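Local coordinates for protein methyltransferase (Streptomyces avermitilis, PDB 3GIW) that is of unproven function but binds S-adenosyl-L-homocysteine and is probably an S-adenosylmethionine-dependent methyltransferase with a Rossmann-like fold, at residues 27-31 with 45-49; 106-110 with 151-157; 196-200 with 235-239. The contacts are given in a common frame with arbitrary orientation. Where two conformers were deposited one is given. Residue numbers count along the deposited sequence, not the author numbering.

Contact 1 of 3, residues 27-31 with 45-49; sequences IYDYI and GDAMS
Two helical segments, 27-31 at the end of helix 24-31 and 45-49 within helix 39-51, meet at a signed crossing angle of -69°; the axes of these short segments approach to 10.6 Å. All ten residues have helical phi/psi values, and the nearest CA pair is I27 with G45 at 5.7 Å. Walking along 45-49, G45 comes first and makes this approach possible: an ideal CB would point at the first helix and clash with Y30 CD2 at 2.9 Å. In its absence G45 CA packs 4.2 Å from I27 CG2 and 4.3 Å from Y30 CE2, the latter at the ring edge, while I31 CD1 lies 3.8 Å from G45 O. D46 (chi1 m) accepts a hydrogen bond from the t rotamer of Y30, OH to OD1 at 2.6 Å; its OD2 forms a salt bridge with K42. One turn on from G45, the selenomethionine M48 extends (chi1 m, chi2 and chi3 t) to place SE 4.2 Å from I27 CG2. S49 (chi1 m) follows, with OG 3.7 Å from I31 CD1, I31 being m at both chi angles. On the first helix Y28, an S-adenosyl-L-homocysteine-binding residue, makes no contact with 45-49 and hydrogen-bonds N62. The contact is therefore a close helix-helix crossing at a glycine, largely apolar and closed at its edge by one short phenol-carboxylate hydrogen bond.

Contact 2 of 3, residues 106-110 with 151-157; sequences SRVVY and ELRDTLD
V109 and R107, with 90 and 79 Å² covered, carry most of this contact, and T155 adds 56 Å². V109 and R107 project from strand 107-110 (phi/psi near -110/126 and -123/137) toward segment 151-157, whereas V108 between them points away. The CA register pairs V109 with L152 at 6.1 Å and R107 with L156 at 6.6 Å. V109 (chi1 t) sets CG2 into a pocket 3.9 Å from L152 CA, 3.8 Å from T155 CB and 3.7 Å from L156 CG. The pocket is shaped by the chain leaving the helix: L156 N and T155 N both hydrogen-bond L152 O, at 2.8 and 3.0 Å, and T155 (chi1 m) returns OG1 to E151 O at 2.5 Å. Strand 107-112 belongs to the parallel part of the Rossmann-like sheet, between 132-137 and 81-85, so 151-157 covers one face of that sheet while V108 faces L95 and H96 of helix 95-102 on the other. R107 runs extended (chi1 m, then t, t and 175°) along the exit loop, with CB 3.8 Å from L156 CD2 and CD 3.3 Å from T155 O, a carbonyl with no hydrogen-bond partner in the model. Its NH1 passes 3.8 Å from D157 CB and reaches D157 OD2 through one water, 3.1 Å from NH1 and 2.8 Å from OD2. The D157 carboxylate also hydrogen-bonds T159 through OD1 and forms a salt bridge with R160 through OD2.

Contact 3 of 3, residues 196-200 with 235-239; sequences LAMSI and FFEGL
A single selenomethionine, M198, makes Met-aromatic contacts with two consecutive phenylalanines. Its SE lies 4.2 Å from the ring centroid of F235 and 4.8 Å from that of F236, oblique to both (37° and 42° off the normals). The m, t, p rotamer also carries CE over one face of F235, 4.0 Å from its centroid and 21° off the normal, a CH-pi contact. Segment 196-200 is extended strand, with L196, M198 and I200 directed toward 235-239. The backbones stay well apart, the nearest CA pairs being L196 with F236 at 8.0 Å and M198 with F235 at 9.0 Å, and side chains fill the gap. L196 CD2 is 3.8 Å from both F236 CE1 and L239 CD1, while I200 CD1 sits 3.8 Å from F235 CD2. Both phenylalanines are m at chi1. F236 starts a type II turn closed by L239 N to F236 O at 3.0 Å, with G238 at phi/psi 82/-7. The turn brings L239 back to the strand and leads into strand 240-248. This is the hydrophobic layer on one face of a Rossmann-like methyltransferase sheet, where the connection from helix 229-234 to strand 240-248 covers strand 195-201.

Contacts 2 and 3 are buried and reach the same mixed sheet through different parallel strands, 107-112 and 195-201; their centres are 21 Å apart and they do not touch. Contact 1 joins two helices instead, is only partly buried, and lies across the chain's centre from both, with centres 32 Å from contact 2 and 27 Å from contact 3. Chemistry follows place. Contact 3 is made by apolar and aromatic side chains, with no hydrogen bond between its segments, contact 2 shades from an aliphatic pocket into a water-bridged charged pair, and contact 1 alone has a direct hydrogen bond between its segments. Contact 1 also holds a ligand-binding residue, Y28, whereas contacts 2 and 3 only approach such residues.

Contact 1 of 3, residues 27-31 with 45-49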
loop_
_atom_site.group_PDB
_atom_site.type_symbol
_atom_site.label_atom_id
_atom_site.label_comp_id
_atom_site.label_asym_id
_atom_site.label_seq_id
_atom_site.Cartn_x
_atom_site.Cartn_y
_atom_site.Cartn_z
ATOM N N ILE A 27 1.352 4.297 -13.345
ATOM C CA ILE A 27 0.047 4.958 -13.534
ATOM C C ILE A 27 -0.327 5.751 -12.281
ATOM O O ILE A 27 -0.774 6.906 -12.365
ATOM C CB ILE A 27 -1.070 3.904 -13.831
ATOM C CG1 ILE A 27 -0.839 3.234 -15.193
ATOM C CG2 ILE A 27 -2.467 4.548 -13.761
ATOM C CD1 ILE A 27 -1.661 1.957 -15.418
ATOM N N TYR A 28 -0.153 5.131 -11.117
ATOM C CA TYR A 28 -0.500 5.796 -9.852
ATOM C C TYR A 28 0.321 7.097 -9.726
ATOM O O TYR A 28 -0.216 8.191 -9.421
ATOM C CB TYR A 28 -0.223 4.833 -8.708
ATOM C CG TYR A 28 -0.529 5.314 -7.318
ATOM C CD1 TYR A 28 0.435 5.933 -6.551
ATOM C CD2 TYR A 28 -1.763 5.066 -6.723
ATOM C CE1 TYR A 28 0.158 6.335 -5.251
ATOM C CE2 TYR A 28 -2.025 5.435 -5.426
ATOM C CZ TYR A 28 -1.068 6.064 -4.693
ATOM O OH TYR A 28 -1.379 6.410 -3.383
ATOM N N ASP A 29 1.632 7.005 -9.979
ATOM C CA ASP A 29 2.460 8.188 -9.880
ATOM C C ASP A 29 2.040 9.286 -10.866
ATOM O O ASP A 29 1.989 10.457 -10.490
ATOM C CB ASP A 29 3.944 7.835 -10.068
ATOM C CG ASP A 29 4.877 8.884 -9.509
ATOM O OD1 ASP A 29 4.781 9.187 -8.312
ATOM O OD2 ASP A 29 5.721 9.379 -10.269
ATOM N N TYR A 30 1.760 8.910 -12.107
ATOM C CA TYR A 30 1.249 9.851 -13.118
ATOM C C TYR A 30 0.017 10.576 -12.572
ATOM O O TYR A 30 -0.048 11.816 -12.559
ATOM C CB TYR A 30 0.923 9.126 -14.423
ATOM C CG TYR A 30 0.120 9.980 -15.366
ATOM C CD1 TYR A 30 0.669 11.121 -15.928
ATOM C CD2 TYR A 30 -1.196 9.668 -15.670
ATOM C CE1 TYR A 30 -0.056 11.911 -16.778
ATOM C CE2 TYR A 30 -1.945 10.437 -16.519
ATOM C CZ TYR A 30 -1.366 11.575 -17.084
ATOM O OH TYR A 30 -2.102 12.398 -17.938
ATOM N N ILE A 31 -0.955 9.807 -12.091
ATOM C CA ILE A 31 -2.222 10.395 -11.645
ATOM C C ILE A 31 -2.061 11.316 -10.429
ATOM O O ILE A 31 -2.746 12.323 -10.381
ATOM C CB ILE A 31 -3.261 9.275 -11.400
ATOM C CG1 ILE A 31 -3.651 8.566 -12.699
ATOM C CG2 ILE A 31 -4.499 9.780 -10.576
ATOM C CD1 ILE A 31 -4.450 9.393 -13.745
ATOM N N GLY A 45 -3.685 5.972 -17.719
ATOM C CA GLY A 45 -4.312 6.833 -16.718
ATOM C C GLY A 45 -5.369 7.747 -17.311
ATOM O O GLY A 45 -6.413 7.970 -16.700
ATOM N N ASP A 46 -5.074 8.307 -18.484
ATOM C CA ASP A 46 -6.029 9.192 -19.164
ATOM C C ASP A 46 -7.294 8.424 -19.596
ATOM O O ASP A 46 -8.403 8.934 -19.429
ATOM C CB ASP A 46 -5.372 9.898 -20.348
ATOM C CG ASP A 46 -4.386 10.965 -19.934
ATOM O OD1 ASP A 46 -4.333 11.344 -18.755
ATOM O OD2 ASP A 46 -3.672 11.468 -20.839
ATOM N N ALA A 47 -7.144 7.214 -20.112
ATOM C CA ALA A 47 -8.303 6.374 -20.468
ATOM C C ALA A 47 -9.134 6.057 -19.226
ATOM O O ALA A 47 -10.368 6.045 -19.265
ATOM C CB ALA A 47 -7.857 5.068 -21.162
HETATM N N MSE A 48 -8.467 5.768 -18.110
HETATM C CA MSE A 48 -9.188 5.421 -16.890
HETATM C C MSE A 48 -9.923 6.599 -16.274
HETATM O O MSE A 48 -11.063 6.465 -15.794
HETATM C CB MSE A 48 -8.219 4.843 -15.892
HETATM C CG MSE A 48 -7.630 3.539 -16.349
HETATM SE SE MSE A 48 -6.068 3.026 -15.281
HETATM C CE MSE A 48 -5.771 1.336 -16.170
ATOM N N SER A 49 -9.288 7.775 -16.283
ATOM C CA SER A 49 -9.941 9.000 -15.797
ATOM C C SER A 49 -11.162 9.393 -16.662
ATOM O O SER A 49 -12.093 10.005 -16.142
ATOM C CB SER A 49 -8.954 10.171 -15.720
ATOM O OG SER A 49 -7.965 9.940 -14.735
#

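Contact 2 of 3, residues 106-110 with 151-157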
loop_
_atom_site.group_PDB
_atom_site.type_symbol
_atom_site.label_atom_id
_atom_site.label_comp_id
_atom_site.label_asym_id
_atom_site.label_seq_id
_atom_site.Cartn_x
_atom_site.Cartn_y
_atom_site.Cartn_z
ATOM N N SER A 106 13.448 4.516 14.236
ATOM C CA SER A 106 12.572 3.616 13.464
ATOM C C SER A 106 13.300 2.964 12.269
ATOM O O SER A 106 14.212 3.545 11.657
ATOM C CB SER A 106 11.266 4.301 13.000
ATOM O OG SER A 106 10.529 4.882 14.073
ATOM N N ARG A 107 12.866 1.743 11.969
ATOM C CA ARG A 107 13.452 0.890 10.930
ATOM C C ARG A 107 12.369 0.509 9.909
ATOM O O ARG A 107 11.252 0.170 10.312
ATOM C CB ARG A 107 13.996 -0.391 11.559
ATOM C CG ARG A 107 15.007 -0.175 12.671
ATOM C CD ARG A 107 15.162 -1.429 13.507
ATOM N NE ARG A 107 16.369 -1.363 14.348
ATOM C CZ ARG A 107 16.725 -2.273 15.255
ATOM N NH1 ARG A 107 15.984 -3.354 15.472
ATOM N NH2 ARG A 107 17.841 -2.103 15.948
ATOM N N VAL A 108 12.697 0.558 8.613
ATOM C CA VAL A 108 11.720 0.266 7.553
ATOM C C VAL A 108 12.382 -0.551 6.462
ATOM O O VAL A 108 13.488 -0.225 6.003
ATOM C CB VAL A 108 11.139 1.566 6.926
ATOM C CG1 VAL A 108 10.129 1.235 5.855
ATOM C CG2 VAL A 108 10.561 2.464 8.023
ATOM N N VAL A 109 11.727 -1.641 6.087
ATOM C CA VAL A 109 12.110 -2.401 4.893
ATOM C C VAL A 109 11.004 -2.176 3.848
ATOM O O VAL A 109 9.838 -2.472 4.099
ATOM C CB VAL A 109 12.290 -3.903 5.148
ATOM C CG1 VAL A 109 12.539 -4.707 3.859
ATOM C CG2 VAL A 109 13.413 -4.136 6.140
ATOM N N TYR A 110 11.410 -1.724 2.655
ATOM C CA TYR A 110 10.531 -1.537 1.523
ATOM C C TYR A 110 10.704 -2.664 0.500
ATOM O O TYR A 110 11.836 -3.157 0.277
ATOM C CB TYR A 110 10.935 -0.262 0.857
ATOM C CG TYR A 110 10.717 1.026 1.607
ATOM C CD1 TYR A 110 9.462 1.577 1.710
ATOM C CD2 TYR A 110 11.783 1.751 2.129
ATOM C CE1 TYR A 110 9.252 2.844 2.269
ATOM C CE2 TYR A 110 11.596 3.017 2.731
ATOM C CZ TYR A 110 10.308 3.577 2.795
ATOM O OH TYR A 110 10.068 4.829 3.331
ATOM N N GLU A 151 18.766 -8.181 3.550
ATOM C CA GLU A 151 18.499 -6.764 3.761
ATOM C C GLU A 151 17.468 -6.572 4.853
ATOM O O GLU A 151 17.553 -5.633 5.645
ATOM C CB GLU A 151 17.979 -6.103 2.473
ATOM C CG GLU A 151 18.994 -6.064 1.341
ATOM C CD GLU A 151 18.924 -7.272 0.393
ATOM O OE1 GLU A 151 18.313 -8.321 0.713
ATOM O OE2 GLU A 151 19.502 -7.160 -0.704
ATOM N N LEU A 152 16.508 -7.485 4.892
ATOM C CA LEU A 152 15.446 -7.454 5.885
ATOM C C LEU A 152 15.958 -7.898 7.237
ATOM O O LEU A 152 15.732 -7.211 8.235
ATOM C CB LEU A 152 14.293 -8.354 5.475
ATOM C CG LEU A 152 13.084 -8.313 6.400
ATOM C CD1 LEU A 152 11.833 -8.567 5.566
ATOM C CD2 LEU A 152 13.216 -9.350 7.486
ATOM N N ARG A 153 16.695 -9.008 7.255
ATOM C CA ARG A 153 17.196 -9.557 8.531
ATOM C C ARG A 153 18.273 -8.713 9.178
ATOM O O ARG A 153 18.455 -8.813 10.387
ATOM C CB ARG A 153 17.705 -10.983 8.355
ATOM C CG ARG A 153 16.618 -11.963 8.111
ATOM C CD ARG A 153 15.707 -12.061 9.322
ATOM N NE ARG A 153 14.621 -12.984 9.068
ATOM C CZ ARG A 153 14.263 -14.005 9.847
ATOM N NH1 ARG A 153 14.859 -14.252 11.016
ATOM N NH2 ARG A 153 13.245 -14.758 9.464
ATOM N N ASP A 154 18.987 -7.920 8.380
ATOM C CA ASP A 154 19.916 -6.915 8.901
ATOM C C ASP A 154 19.279 -5.627 9.329
ATOM O O ASP A 154 19.963 -4.767 9.904
ATOM C CB ASP A 154 21.023 -6.595 7.889
ATOM C CG ASP A 154 21.997 -7.740 7.710
ATOM O OD1 ASP A 154 22.042 -8.634 8.583
ATOM O OD2 ASP A 154 22.709 -7.731 6.678
ATOM N N THR A 155 17.985 -5.469 9.030
ATOM C CA THR A 155 17.311 -4.224 9.302
ATOM C C THR A 155 16.315 -4.378 10.450
ATOM O O THR A 155 16.356 -3.603 11.388
ATOM C CB THR A 155 16.638 -3.675 8.013
ATOM O OG1 THR A 155 17.661 -3.514 7.006
ATOM C CG2 THR A 155 15.970 -2.315 8.251
ATOM N N LEU A 156 15.420 -5.365 10.358
ATOM C CA LEU A 156 14.378 -5.607 11.342
ATOM C C LEU A 156 14.757 -6.715 12.330
ATOM O O LEU A 156 15.457 -7.674 11.982
ATOM C CB LEU A 156 13.077 -5.990 10.662
ATOM C CG LEU A 156 12.551 -5.031 9.592
ATOM C CD1 LEU A 156 11.213 -5.557 9.029
ATOM C CD2 LEU A 156 12.474 -3.593 10.129
ATOM N N ASP A 157 14.262 -6.573 13.558
ATOM C CA ASP A 157 14.337 -7.590 14.594
ATOM C C ASP A 157 12.970 -8.229 14.698
ATOM O O ASP A 157 12.022 -7.636 15.236
ATOM C CB ASP A 157 14.729 -6.906 15.901
ATOM C CG ASP A 157 14.781 -7.839 17.081
ATOM O OD1 ASP A 157 14.298 -8.986 17.007
ATOM O OD2 ASP A 157 15.331 -7.402 18.139
HETATM O O HOH W 1 16.325 -4.812 18.242
#

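Contact 3 of 3, residues 196-200 with 235-239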
loop_
_atom_site.group_PDB
_atom_site.type_symbol
_atom_site.label_atom_id
_atom_site.label_comp_id
_atom_site.label_asym_id
_atom_site.label_seq_id
_atom_site.Cartn_x
_atom_site.Cartn_y
_atom_site.Cartn_z
ATOM N N LEU A 196 -1.172 -5.185 11.186
ATOM C CA LEU A 196 -1.444 -5.282 9.746
ATOM C C LEU A 196 -2.224 -4.029 9.374
ATOM O O LEU A 196 -3.232 -3.726 9.998
ATOM C CB LEU A 196 -2.259 -6.535 9.449
ATOM C CG LEU A 196 -2.708 -6.685 7.982
ATOM C CD1 LEU A 196 -1.542 -6.804 6.990
ATOM C CD2 LEU A 196 -3.645 -7.913 7.834
ATOM N N ALA A 197 -1.760 -3.327 8.347
ATOM C CA ALA A 197 -2.441 -2.137 7.786
ATOM C C ALA A 197 -2.602 -2.391 6.286
ATOM O O ALA A 197 -1.610 -2.683 5.600
ATOM C CB ALA A 197 -1.652 -0.850 8.011
HETATM N N MSE A 198 -3.816 -2.225 5.785
HETATM C CA MSE A 198 -4.096 -2.444 4.381
HETATM C C MSE A 198 -5.054 -1.416 3.805
HETATM O O MSE A 198 -5.948 -0.920 4.454
HETATM C CB MSE A 198 -4.739 -3.821 4.146
HETATM C CG MSE A 198 -3.938 -5.014 4.710
HETATM SE SE MSE A 198 -4.766 -6.709 4.196
HETATM C CE MSE A 198 -4.428 -6.614 2.299
ATOM N N SER A 199 -4.907 -1.167 2.506
ATOM C CA SER A 199 -5.992 -0.568 1.706
ATOM C C SER A 199 -6.375 -1.587 0.631
ATOM O O SER A 199 -5.485 -2.183 -0.039
ATOM C CB SER A 199 -5.651 0.796 1.145
ATOM O OG SER A 199 -4.596 0.744 0.231
ATOM N N ILE A 200 -7.677 -1.789 0.442
ATOM C CA ILE A 200 -8.247 -2.848 -0.371
ATOM C C ILE A 200 -9.274 -2.274 -1.368
ATOM O O ILE A 200 -10.258 -1.637 -0.967
ATOM C CB ILE A 200 -8.944 -3.888 0.553
ATOM C CG1 ILE A 200 -7.922 -4.532 1.519
ATOM C CG2 ILE A 200 -9.644 -5.015 -0.229
ATOM C CD1 ILE A 200 -8.516 -5.350 2.666
ATOM N N PHE A 235 -9.139 -10.831 5.569
ATOM C CA PHE A 235 -7.744 -10.512 5.904
ATOM C C PHE A 235 -7.504 -10.261 7.405
ATOM O O PHE A 235 -6.379 -10.413 7.863
ATOM C CB PHE A 235 -7.244 -9.275 5.118
ATOM C CG PHE A 235 -7.136 -9.479 3.626
ATOM C CD1 PHE A 235 -5.989 -9.989 3.064
ATOM C CD2 PHE A 235 -8.189 -9.161 2.807
ATOM C CE1 PHE A 235 -5.894 -10.188 1.690
ATOM C CE2 PHE A 235 -8.106 -9.367 1.425
ATOM C CZ PHE A 235 -6.972 -9.866 0.872
ATOM N N PHE A 236 -8.530 -9.845 8.143
ATOM C CA PHE A 236 -8.340 -9.377 9.510
ATOM C C PHE A 236 -8.908 -10.350 10.563
ATOM O O PHE A 236 -8.918 -10.052 11.768
ATOM C CB PHE A 236 -8.940 -7.972 9.632
ATOM C CG PHE A 236 -8.210 -6.960 8.833
ATOM C CD1 PHE A 236 -7.087 -6.362 9.336
ATOM C CD2 PHE A 236 -8.637 -6.600 7.551
ATOM C CE1 PHE A 236 -6.395 -5.408 8.611
ATOM C CE2 PHE A 236 -7.929 -5.651 6.830
ATOM C CZ PHE A 236 -6.800 -5.058 7.364
ATOM N N GLU A 237 -9.385 -11.507 10.123
ATOM C CA GLU A 237 -9.888 -12.539 11.056
ATOM C C GLU A 237 -8.827 -12.958 12.061
ATOM O O GLU A 237 -7.697 -13.210 11.700
ATOM C CB GLU A 237 -10.406 -13.757 10.294
ATOM C CG GLU A 237 -11.716 -13.497 9.575
ATOM C CD GLU A 237 -12.930 -13.339 10.506
ATOM O OE1 GLU A 237 -12.912 -13.910 11.622
ATOM O OE2 GLU A 237 -13.925 -12.672 10.104
ATOM N N GLY A 238 -9.195 -13.004 13.340
ATOM C CA GLY A 238 -8.221 -13.325 14.378
ATOM C C GLY A 238 -7.366 -12.162 14.846
ATOM O O GLY A 238 -6.574 -12.326 15.764
ATOM N N LEU A 239 -7.467 -11.010 14.181
ATOM C CA LEU A 239 -6.779 -9.770 14.567
ATOM C C LEU A 239 -7.731 -8.788 15.233
ATOM O O LEU A 239 -8.960 -8.907 15.110
ATOM C CB LEU A 239 -6.127 -9.107 13.331
ATOM C CG LEU A 239 -5.229 -10.000 12.488
ATOM C CD1 LEU A 239 -4.604 -9.262 11.285
ATOM C CD2 LEU A 239 -4.135 -10.611 13.347
#